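Local coordinates for protein malate dehydrogenase (Pyrococcus horikoshii, PDB 1V9N) that catalyses the NAD-dependent oxidation of (S)-malate to oxaloacetate as a homodimer of the LDH2/MDH2 oxidoreductase family, at residues N10-L19 / L334-L345; M105-G116 / F282-F290. All blocks are in the same frame, centred on the assembly; numbering follows the deposited sequence.

Contact 1 (N10-L19 / L334-L345)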
loop_
_atom_site.group_PDB
_atom_site.type_symbol
_atom_site.label_atom_id
_atom_site.label_comp_id
_atom_site.label_asym_id
_atom_site.label_seq_id
_atom_site.Cartn_x
_atom_site.Cartn_y
_atom_site.Cartn_z
ATOM N N ASN A 10 -29.010 11.161 20.385
ATOM C CA ASN A 10 -28.443 9.957 20.986
ATOM C C ASN A 10 -26.969 10.097 21.347
ATOM O O ASN A 10 -26.304 9.103 21.630
ATOM C CB ASN A 10 -28.608 8.765 20.040
ATOM C CG ASN A 10 -30.055 8.450 19.748
ATOM O OD1 ASN A 10 -30.838 8.176 20.657
ATOM N ND2 ASN A 10 -30.421 8.482 18.474
ATOM N N TYR A 11 -26.458 11.323 21.332
ATOM C CA TYR A 11 -25.058 11.558 21.664
ATOM C C TYR A 11 -24.888 12.610 22.749
ATOM O O TYR A 11 -25.693 13.533 22.867
ATOM C CB TYR A 11 -24.272 11.981 20.419
ATOM C CG TYR A 11 -24.009 10.858 19.441
ATOM C CD1 TYR A 11 -25.041 10.306 18.686
ATOM C CD2 TYR A 11 -22.725 10.337 19.283
ATOM C CE1 TYR A 11 -24.800 9.260 17.796
ATOM C CE2 TYR A 11 -22.474 9.294 18.398
ATOM C CZ TYR A 11 -23.513 8.761 17.659
ATOM O OH TYR A 11 -23.265 7.725 16.789
ATOM N N ILE A 12 -23.827 12.461 23.537
ATOM C CA ILE A 12 -23.534 13.388 24.622
ATOM C C ILE A 12 -22.128 13.964 24.480
ATOM O O ILE A 12 -21.151 13.224 24.371
ATOM C CB ILE A 12 -23.631 12.694 26.004
ATOM C CG1 ILE A 12 -25.021 12.083 26.198
ATOM C CG2 ILE A 12 -23.343 13.699 27.109
ATOM C CD1 ILE A 12 -25.267 10.824 25.387
ATOM N N ARG A 13 -22.032 15.288 24.486
ATOM C CA ARG A 13 -20.743 15.951 24.369
ATOM C C ARG A 13 -19.962 15.770 25.664
ATOM O O ARG A 13 -20.466 16.062 26.749
ATOM C CB ARG A 13 -20.931 17.444 24.088
ATOM C CG ARG A 13 -20.441 17.893 22.721
ATOM C CD ARG A 13 -21.291 17.317 21.603
ATOM N NE ARG A 13 -20.746 17.647 20.290
ATOM C CZ ARG A 13 -21.346 17.363 19.139
ATOM N NH1 ARG A 13 -22.520 16.745 19.133
ATOM N NH2 ARG A 13 -20.770 17.692 17.991
ATOM N N VAL A 14 -18.733 15.284 25.545
ATOM C CA VAL A 14 -17.880 15.073 26.706
ATOM C C VAL A 14 -16.565 15.809 26.497
ATOM O O VAL A 14 -15.873 15.583 25.508
ATOM C CB VAL A 14 -17.576 13.571 26.919
ATOM C CG1 VAL A 14 -16.687 13.391 28.134
ATOM C CG2 VAL A 14 -18.871 12.792 27.087
ATOM N N PRO A 15 -16.208 16.711 27.422
ATOM C CA PRO A 15 -14.957 17.463 27.303
ATOM C C PRO A 15 -13.778 16.527 27.059
ATOM O O PRO A 15 -13.547 15.595 27.829
ATOM C CB PRO A 15 -14.863 18.179 28.645
ATOM C CG PRO A 15 -16.300 18.445 28.967
ATOM C CD PRO A 15 -16.954 17.126 28.624
ATOM N N LYS A 16 -13.045 16.780 25.981
ATOM C CA LYS A 16 -11.891 15.968 25.619
ATOM C C LYS A 16 -11.051 15.618 26.845
ATOM O O LYS A 16 -10.753 14.449 27.093
ATOM C CB LYS A 16 -11.044 16.720 24.584
ATOM C CG LYS A 16 -9.847 15.957 24.044
ATOM C CD LYS A 16 -8.656 16.038 24.980
ATOM C CE LYS A 16 -7.456 15.323 24.394
ATOM N NZ LYS A 16 -6.279 15.374 25.300
ATOM N N ASP A 17 -10.685 16.641 27.612
ATOM C CA ASP A 17 -9.873 16.476 28.812
ATOM C C ASP A 17 -10.537 15.568 29.844
ATOM O O ASP A 17 -9.863 14.908 30.636
ATOM C CB ASP A 17 -9.603 17.845 29.431
ATOM C CG ASP A 17 -9.005 18.819 28.437
ATOM O OD1 ASP A 17 -7.825 18.638 28.065
ATOM O OD2 ASP A 17 -9.722 19.757 28.018
ATOM N N ARG A 18 -11.865 15.538 29.824
ATOM C CA ARG A 18 -12.630 14.720 30.753
ATOM C C ARG A 18 -12.583 13.254 30.349
ATOM O O ARG A 18 -12.406 12.374 31.191
ATOM C CB ARG A 18 -14.080 15.207 30.794
ATOM C CG ARG A 18 -14.982 14.455 31.757
ATOM C CD ARG A 18 -16.147 15.341 32.154
ATOM N NE ARG A 18 -15.668 16.548 32.826
ATOM C CZ ARG A 18 -16.421 17.608 33.100
ATOM N NH1 ARG A 18 -17.703 17.623 32.757
ATOM N NH2 ARG A 18 -15.890 18.655 33.722
ATOM N N LEU A 19 -12.749 12.996 29.057
ATOM C CA LEU A 19 -12.716 11.632 28.549
ATOM C C LEU A 19 -11.327 11.053 28.790
ATOM O O LEU A 19 -11.183 9.901 29.206
ATOM C CB LEU A 19 -13.036 11.616 27.052
ATOM C CG LEU A 19 -13.170 10.240 26.397
ATOM C CD1 LEU A 19 -14.298 9.464 27.063
ATOM C CD2 LEU A 19 -13.447 10.403 24.915
ATOM N N LEU A 334 -12.768 19.689 19.942
ATOM C CA LEU A 334 -11.881 20.165 20.997
ATOM C C LEU A 334 -12.490 21.350 21.748
ATOM O O LEU A 334 -12.221 21.551 22.935
ATOM C CB LEU A 334 -10.520 20.559 20.419
ATOM C CG LEU A 334 -9.573 19.398 20.103
ATOM C CD1 LEU A 334 -8.303 19.922 19.450
ATOM C CD2 LEU A 334 -9.241 18.659 21.394
ATOM N N LYS A 335 -13.308 22.138 21.057
ATOM C CA LYS A 335 -13.945 23.287 21.686
ATOM C C LYS A 335 -15.447 23.077 21.818
ATOM O O LYS A 335 -16.123 23.806 22.540
ATOM C CB LYS A 335 -13.647 24.566 20.891
ATOM C CG LYS A 335 -13.890 24.469 19.391
ATOM C CD LYS A 335 -13.300 25.683 18.682
ATOM C CE LYS A 335 -13.354 25.539 17.167
ATOM N NZ LYS A 335 -12.626 26.642 16.474
ATOM N N LEU A 336 -15.959 22.064 21.129
ATOM C CA LEU A 336 -17.380 21.746 21.166
ATOM C C LEU A 336 -17.591 20.497 22.022
ATOM O O LEU A 336 -18.691 20.244 22.518
ATOM C CB LEU A 336 -17.883 21.514 19.740
ATOM C CG LEU A 336 -19.375 21.670 19.435
ATOM C CD1 LEU A 336 -19.580 21.686 17.930
ATOM C CD2 LEU A 336 -20.164 20.545 20.075
ATOM N N GLY A 337 -16.523 19.722 22.197
ATOM C CA GLY A 337 -16.608 18.512 22.991
ATOM C C GLY A 337 -16.733 17.260 22.144
ATOM O O GLY A 337 -17.213 17.315 21.012
ATOM N N ILE A 338 -16.307 16.127 22.696
ATOM C CA ILE A 338 -16.368 14.856 21.980
ATOM C C ILE A 338 -17.722 14.179 22.159
ATOM O O ILE A 338 -18.126 13.875 23.276
ATOM C CB ILE A 338 -15.283 13.879 22.482
ATOM C CG1 ILE A 338 -13.902 14.519 22.345
ATOM C CG2 ILE A 338 -15.363 12.569 21.704
ATOM C CD1 ILE A 338 -12.783 13.696 22.937
ATOM N N PRO A 339 -18.435 13.927 21.053
ATOM C CA PRO A 339 -19.746 13.278 21.108
ATOM C C PRO A 339 -19.646 11.772 21.313
ATOM O O PRO A 339 -19.071 11.061 20.492
ATOM C CB PRO A 339 -20.356 13.633 19.759
ATOM C CG PRO A 339 -19.163 13.625 18.862
ATOM C CD PRO A 339 -18.134 14.373 19.681
ATOM N N ILE A 340 -20.209 11.294 22.417
ATOM C CA ILE A 340 -20.196 9.872 22.732
ATOM C C ILE A 340 -21.621 9.337 22.736
ATOM O O ILE A 340 -22.493 9.875 23.416
ATOM C CB ILE A 340 -19.559 9.609 24.114
ATOM C CG1 ILE A 340 -18.118 10.126 24.127
ATOM C CG2 ILE A 340 -19.597 8.120 24.431
ATOM C CD1 ILE A 340 -17.401 9.921 25.442
ATOM N N TYR A 341 -21.849 8.278 21.969
ATOM C CA TYR A 341 -23.162 7.661 21.867
ATOM C C TYR A 341 -23.754 7.410 23.254
ATOM O O TYR A 341 -23.032 7.375 24.251
ATOM C CB TYR A 341 -23.045 6.349 21.088
ATOM C CG TYR A 341 -24.364 5.721 20.695
ATOM C CD1 TYR A 341 -25.298 6.430 19.937
ATOM C CD2 TYR A 341 -24.665 4.409 21.054
ATOM C CE1 TYR A 341 -26.500 5.844 19.545
ATOM C CE2 TYR A 341 -25.864 3.813 20.666
ATOM C CZ TYR A 341 -26.776 4.536 19.911
ATOM O OH TYR A 341 -27.959 3.946 19.526
ATOM N N ARG A 342 -25.072 7.240 23.310
ATOM C CA ARG A 342 -25.771 7.004 24.569
ATOM C C ARG A 342 -25.405 5.674 25.221
ATOM O O ARG A 342 -24.933 5.645 26.357
ATOM C CB ARG A 342 -27.288 7.070 24.352
ATOM C CG ARG A 342 -27.790 6.265 23.158
ATOM C CD ARG A 342 -29.318 6.245 23.059
ATOM N NE ARG A 342 -29.936 5.298 23.989
ATOM C CZ ARG A 342 -30.090 5.502 25.295
ATOM N NH1 ARG A 342 -29.678 6.633 25.854
ATOM N NH2 ARG A 342 -30.648 4.564 26.048
ATOM N N LYS A 343 -25.627 4.579 24.502
ATOM C CA LYS A 343 -25.330 3.248 25.018
ATOM C C LYS A 343 -23.864 3.067 25.403
ATOM O O LYS A 343 -23.547 2.327 26.337
ATOM C CB LYS A 343 -25.724 2.183 23.991
ATOM C CG LYS A 343 -27.220 2.063 23.762
ATOM C CD LYS A 343 -27.538 0.948 22.778
ATOM C CE LYS A 343 -29.039 0.785 22.591
ATOM N NZ LYS A 343 -29.363 -0.311 21.637
ATOM N N VAL A 344 -22.971 3.735 24.679
ATOM C CA VAL A 344 -21.545 3.637 24.964
ATOM C C VAL A 344 -21.225 4.338 26.276
ATOM O O VAL A 344 -20.438 3.838 27.083
ATOM C CB VAL A 344 -20.703 4.267 23.832
ATOM C CG1 VAL A 344 -19.228 4.286 24.222
ATOM C CG2 VAL A 344 -20.898 3.478 22.548
ATOM N N LEU A 345 -21.842 5.498 26.486
ATOM C CA LEU A 345 -21.629 6.268 27.704
ATOM C C LEU A 345 -22.084 5.465 28.924
ATOM O O LEU A 345 -21.458 5.522 29.982
ATOM C CB LEU A 345 -22.399 7.586 27.635
ATOM C CG LEU A 345 -22.151 8.577 28.774
ATOM C CD1 LEU A 345 -20.689 8.988 28.796
ATOM C CD2 LEU A 345 -23.040 9.797 28.585
#
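A two-stranded antiparallel sheet pairs Tyr11 to Val14 with Ile338 to Tyr341, bringing the start of the chain against a strand close to its end. Ile12 and Ile340 form one hydrogen-bonded pair, with Ile12 N to Ile340 O at 2.9 Å and a return bond of like length; Val14 and Ile338 form the next. Tyr11 lies across from Tyr341 in a non-hydrogen-bonded pair, and there the rings make a T-shaped stack, the edge of Tyr341 turned to the face of Tyr11 with the planes at 62°. With chi1 at -170°, Tyr341 CG points opposite its own backbone N, and CD1 comes to 3.6 Å from Tyr11 CE1. The same face of Tyr11 takes the CA of Tyr341 in a CH-pi contact. On the sheet face of Tyr11 and Tyr341, the Arg13 guanidinium lies with one face over Pro339 CB, and its NH2 is salt-bridged to Glu3. The other side of the sheet is aliphatic: Ile340 CD1 sits 3.5 Å from Leu19 CD1 and 3.6 Å from Val14 CG2, while Ile338 CD1 reaches Lys16 CA. Helix 34-49 adds Asp48 and Leu49 against Ile338. Farther along, Leu345 CD2 meets Ile12 CG1 at 3.9 Å.

Contact 2 (M105-G116 / F282-F290)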
loop_
_atom_site.group_PDB
_atom_site.type_symbol
_atom_site.label_atom_id
_atom_site.label_comp_id
_atom_site.label_asym_id
_atom_site.label_seq_id
_atom_site.Cartn_x
_atom_site.Cartn_y
_atom_site.Cartn_z
HETATM N N MSE A 105 7.701 2.700 17.547
HETATM C CA MSE A 105 7.780 3.845 16.648
HETATM C C MSE A 105 8.852 4.831 17.110
HETATM O O MSE A 105 9.535 5.427 16.285
HETATM C CB MSE A 105 6.420 4.549 16.535
HETATM C CG MSE A 105 6.422 5.743 15.581
HETATM SE SE MSE A 105 7.147 5.342 13.802
HETATM C CE MSE A 105 5.507 4.910 12.879
ATOM N N LYS A 106 8.990 5.008 18.423
ATOM C CA LYS A 106 10.016 5.900 18.963
ATOM C C LYS A 106 11.392 5.398 18.519
ATOM O O LYS A 106 12.263 6.186 18.168
ATOM C CB LYS A 106 9.964 5.932 20.497
ATOM C CG LYS A 106 8.895 6.837 21.084
ATOM C CD LYS A 106 9.193 8.303 20.776
ATOM C CE LYS A 106 8.142 9.229 21.377
ATOM N NZ LYS A 106 8.466 10.674 21.162
ATOM N N LEU A 107 11.583 4.082 18.533
ATOM C CA LEU A 107 12.859 3.499 18.122
ATOM C C LEU A 107 13.090 3.681 16.621
ATOM O O LEU A 107 14.211 3.954 16.188
ATOM C CB LEU A 107 12.912 2.008 18.476
ATOM C CG LEU A 107 14.183 1.266 18.047
ATOM C CD1 LEU A 107 15.397 1.850 18.778
ATOM C CD2 LEU A 107 14.035 -0.218 18.360
ATOM N N ALA A 108 12.034 3.521 15.829
ATOM C CA ALA A 108 12.153 3.695 14.383
ATOM C C ALA A 108 12.554 5.145 14.069
ATOM O O ALA A 108 13.397 5.389 13.211
ATOM C CB ALA A 108 10.828 3.351 13.701
ATOM N N ILE A 109 11.938 6.097 14.763
ATOM C CA ILE A 109 12.242 7.513 14.566
ATOM C C ILE A 109 13.705 7.791 14.925
ATOM O O ILE A 109 14.398 8.518 14.214
ATOM C CB ILE A 109 11.298 8.395 15.429
ATOM C CG1 ILE A 109 9.885 8.359 14.835
ATOM C CG2 ILE A 109 11.817 9.837 15.508
ATOM C CD1 ILE A 109 8.806 8.921 15.752
ATOM N N LYS A 110 14.180 7.197 16.018
ATOM C CA LYS A 110 15.564 7.387 16.445
ATOM C C LYS A 110 16.542 6.862 15.394
ATOM O O LYS A 110 17.524 7.521 15.059
ATOM C CB LYS A 110 15.815 6.674 17.777
ATOM C CG LYS A 110 17.217 6.883 18.330
ATOM C CD LYS A 110 17.369 6.237 19.699
ATOM C CE LYS A 110 18.688 6.630 20.359
ATOM N NZ LYS A 110 18.772 6.146 21.772
ATOM N N LYS A 111 16.270 5.673 14.869
ATOM C CA LYS A 111 17.140 5.090 13.865
ATOM C C LYS A 111 17.147 5.907 12.571
ATOM O O LYS A 111 18.194 6.098 11.964
ATOM C CB LYS A 111 16.729 3.639 13.598
ATOM C CG LYS A 111 17.059 2.691 14.770
ATOM C CD LYS A 111 16.699 1.245 14.461
ATOM C CE LYS A 111 17.081 0.312 15.613
ATOM N NZ LYS A 111 18.561 0.221 15.817
ATOM N N ALA A 112 15.982 6.393 12.157
ATOM C CA ALA A 112 15.876 7.197 10.942
ATOM C C ALA A 112 16.675 8.488 11.128
ATOM O O ALA A 112 17.440 8.911 10.256
ATOM C CB ALA A 112 14.399 7.523 10.659
ATOM N N LYS A 113 16.489 9.113 12.280
ATOM C CA LYS A 113 17.185 10.347 12.599
ATOM C C LYS A 113 18.695 10.162 12.448
ATOM O O LYS A 113 19.382 11.013 11.882
ATOM C CB LYS A 113 16.836 10.759 14.032
ATOM C CG LYS A 113 17.450 12.062 14.518
ATOM C CD LYS A 113 16.782 12.494 15.816
ATOM C CE LYS A 113 15.273 12.641 15.603
ATOM N NZ LYS A 113 14.497 12.856 16.856
ATOM N N ASP A 114 19.200 9.029 12.924
ATOM C CA ASP A 114 20.630 8.748 12.880
ATOM C C ASP A 114 21.180 8.162 11.590
ATOM O O ASP A 114 22.358 8.351 11.278
ATOM C CB ASP A 114 21.011 7.819 14.038
ATOM C CG ASP A 114 20.550 8.350 15.384
ATOM O OD1 ASP A 114 20.371 9.582 15.500
ATOM O OD2 ASP A 114 20.374 7.542 16.325
ATOM N N THR A 115 20.342 7.462 10.831
ATOM C CA THR A 115 20.808 6.823 9.604
ATOM C C THR A 115 20.023 7.197 8.350
ATOM O O THR A 115 20.454 6.905 7.231
ATOM C CB THR A 115 20.732 5.298 9.737
ATOM O OG1 THR A 115 19.354 4.896 9.730
ATOM C CG2 THR A 115 21.372 4.844 11.046
ATOM N N GLY A 116 18.871 7.830 8.540
ATOM C CA GLY A 116 18.044 8.196 7.407
ATOM C C GLY A 116 16.832 7.281 7.308
ATOM O O GLY A 116 15.760 7.716 6.891
ATOM N N PHE A 282 6.452 -0.810 11.407
ATOM C CA PHE A 282 6.691 0.625 11.537
ATOM C C PHE A 282 7.869 0.994 10.652
ATOM O O PHE A 282 8.896 0.308 10.641
ATOM C CB PHE A 282 7.010 0.997 12.990
ATOM C CG PHE A 282 5.958 0.558 13.973
ATOM C CD1 PHE A 282 4.785 1.291 14.137
ATOM C CD2 PHE A 282 6.126 -0.612 14.712
ATOM C CE1 PHE A 282 3.794 0.863 15.022
ATOM C CE2 PHE A 282 5.141 -1.048 15.599
ATOM C CZ PHE A 282 3.973 -0.306 15.752
HETATM N N MSE A 283 7.719 2.077 9.900
HETATM C CA MSE A 283 8.784 2.523 9.027
HETATM C C MSE A 283 8.856 4.038 9.020
HETATM O O MSE A 283 7.840 4.726 8.867
HETATM C CB MSE A 283 8.555 2.018 7.609
HETATM C CG MSE A 283 9.642 2.419 6.639
HETATM SE SE MSE A 283 9.211 1.796 4.880
HETATM C CE MSE A 283 9.399 3.449 3.896
ATOM N N VAL A 284 10.065 4.556 9.184
ATOM C CA VAL A 284 10.274 5.994 9.198
ATOM C C VAL A 284 11.358 6.365 8.207
ATOM O O VAL A 284 12.386 5.695 8.104
ATOM C CB VAL A 284 10.706 6.486 10.602
ATOM C CG1 VAL A 284 10.903 7.997 10.602
ATOM C CG2 VAL A 284 9.668 6.083 11.625
ATOM N N ILE A 285 11.115 7.434 7.464
ATOM C CA ILE A 285 12.094 7.920 6.516
ATOM C C ILE A 285 12.420 9.338 6.949
ATOM O O ILE A 285 11.534 10.191 7.012
ATOM C CB ILE A 285 11.538 7.937 5.074
ATOM C CG1 ILE A 285 11.229 6.507 4.609
ATOM C CG2 ILE A 285 12.554 8.578 4.134
ATOM C CD1 ILE A 285 10.638 6.431 3.197
ATOM N N ASP A 286 13.682 9.591 7.282
ATOM C CA ASP A 286 14.073 10.935 7.689
ATOM C C ASP A 286 14.235 11.766 6.424
ATOM O O ASP A 286 15.255 11.700 5.742
ATOM C CB ASP A 286 15.385 10.917 8.480
ATOM C CG ASP A 286 15.815 12.312 8.922
ATOM O OD1 ASP A 286 14.962 13.070 9.434
ATOM O OD2 ASP A 286 17.004 12.650 8.767
ATOM N N ILE A 287 13.204 12.536 6.111
ATOM C CA ILE A 287 13.200 13.371 4.920
ATOM C C ILE A 287 14.497 14.151 4.685
ATOM O O ILE A 287 15.008 14.174 3.571
ATOM C CB ILE A 287 12.008 14.347 4.974
ATOM C CG1 ILE A 287 10.699 13.547 4.893
ATOM C CG2 ILE A 287 12.099 15.367 3.831
ATOM C CD1 ILE A 287 9.461 14.354 5.257
ATOM N N GLU A 288 15.026 14.771 5.736
ATOM C CA GLU A 288 16.251 15.578 5.645
ATOM C C GLU A 288 17.444 14.856 5.001
ATOM O O GLU A 288 18.264 15.481 4.329
ATOM C CB GLU A 288 16.637 16.084 7.044
ATOM C CG GLU A 288 17.767 17.120 7.091
ATOM C CD GLU A 288 17.386 18.469 6.494
ATOM O OE1 GLU A 288 16.184 18.718 6.256
ATOM O OE2 GLU A 288 18.297 19.293 6.270
ATOM N N HIS A 289 17.546 13.547 5.213
ATOM C CA HIS A 289 18.634 12.761 4.633
ATOM C C HIS A 289 18.502 12.675 3.110
ATOM O O HIS A 289 19.457 12.326 2.418
ATOM C CB HIS A 289 18.645 11.338 5.205
ATOM C CG HIS A 289 19.397 11.200 6.495
ATOM N ND1 HIS A 289 18.852 11.522 7.719
ATOM C CD2 HIS A 289 20.658 10.770 6.747
ATOM C CE1 HIS A 289 19.743 11.297 8.670
ATOM N NE2 HIS A 289 20.848 10.840 8.106
ATOM N N PHE A 290 17.315 12.983 2.598
ATOM C CA PHE A 290 17.061 12.930 1.161
ATOM C C PHE A 290 17.059 14.314 0.527
ATOM O O PHE A 290 17.834 14.580 -0.389
ATOM C CB PHE A 290 15.726 12.228 0.897
ATOM C CG PHE A 290 15.774 10.747 1.116
ATOM C CD1 PHE A 290 15.933 9.878 0.042
ATOM C CD2 PHE A 290 15.683 10.220 2.398
ATOM C CE1 PHE A 290 15.996 8.504 0.242
ATOM C CE2 PHE A 290 15.748 8.841 2.609
ATOM C CZ PHE A 290 15.905 7.984 1.525
#
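Val284 carries the tight half of this contact, both its methyls pressed into helix 97-115. CG2 touches the selenium of selenomethionine Met105 (SE to Val284 CG2 3.4 Å) and the methyl of Ala108, with Ile109 CG1 slightly farther off; Val284 CG1 meets Ala112 CB at 3.5 Å. Val284 holds CG1 anti to the backbone N (chi1 -179°), which turns CG1 to Ala112 and CG2 to the Met105 to Ile109 turn. The Met105 chain, bent at chi2 and chi3, swings its CE to the edge of the Phe282 ring, 3.9 Å from CD1. The small Ala108 and Ala112 let the helix run close over the strand, the axes of 105-115 and 282-285 coming to 7.5 Å and 28° from parallel. This is the helix of a beta-alpha-beta crossover between the adjacent parallel strands 87-91 and 117-125; strand 278-285 is bonded to 117-125 and to 144-149.

At the helix end the packing changes character. Gly116, with positive phi, gives its carbonyl to Asp286 N in a nearly straight bond of 2.8 Å (168°), and its CA sits over the centre of the His289 imidazole, 3.5 Å from the centroid. Lys113 O lies in the ring plane at the edge, 3.2 Å from His289 CE1. His289 ND1 is modelled 2.4 Å from Asp286 OD2, too short to take at face value. Replacing His289 by an alanine is likely to uncover Gly116 CA and leave the Asp286 carboxylate without its imidazole mate. Lys113 and Asp114 form the exposed side, turned away from the strand, with partly exposed His289 at its margin. At the subunit interface, Glu288 O is bonded to Arg82 of the second subunit.

In the fold
Contacts 1 and 2 lie far apart, about 36 Å between centres and about 16 Å between nearest atoms, and do not touch. Along the chain, both segments of contact 2 fall between the two strands joined in contact 1. The two belong to separate sheets, and they stand differently to the cofactor. The bound NADPH is nearer to contact 2: the Phe282 side chain is about 10 Å from a cofactor, against about 14 Å for the Leu334 side chain in contact 1. The second subunit also packs beside contact 2, but touches neither segment of contact 1.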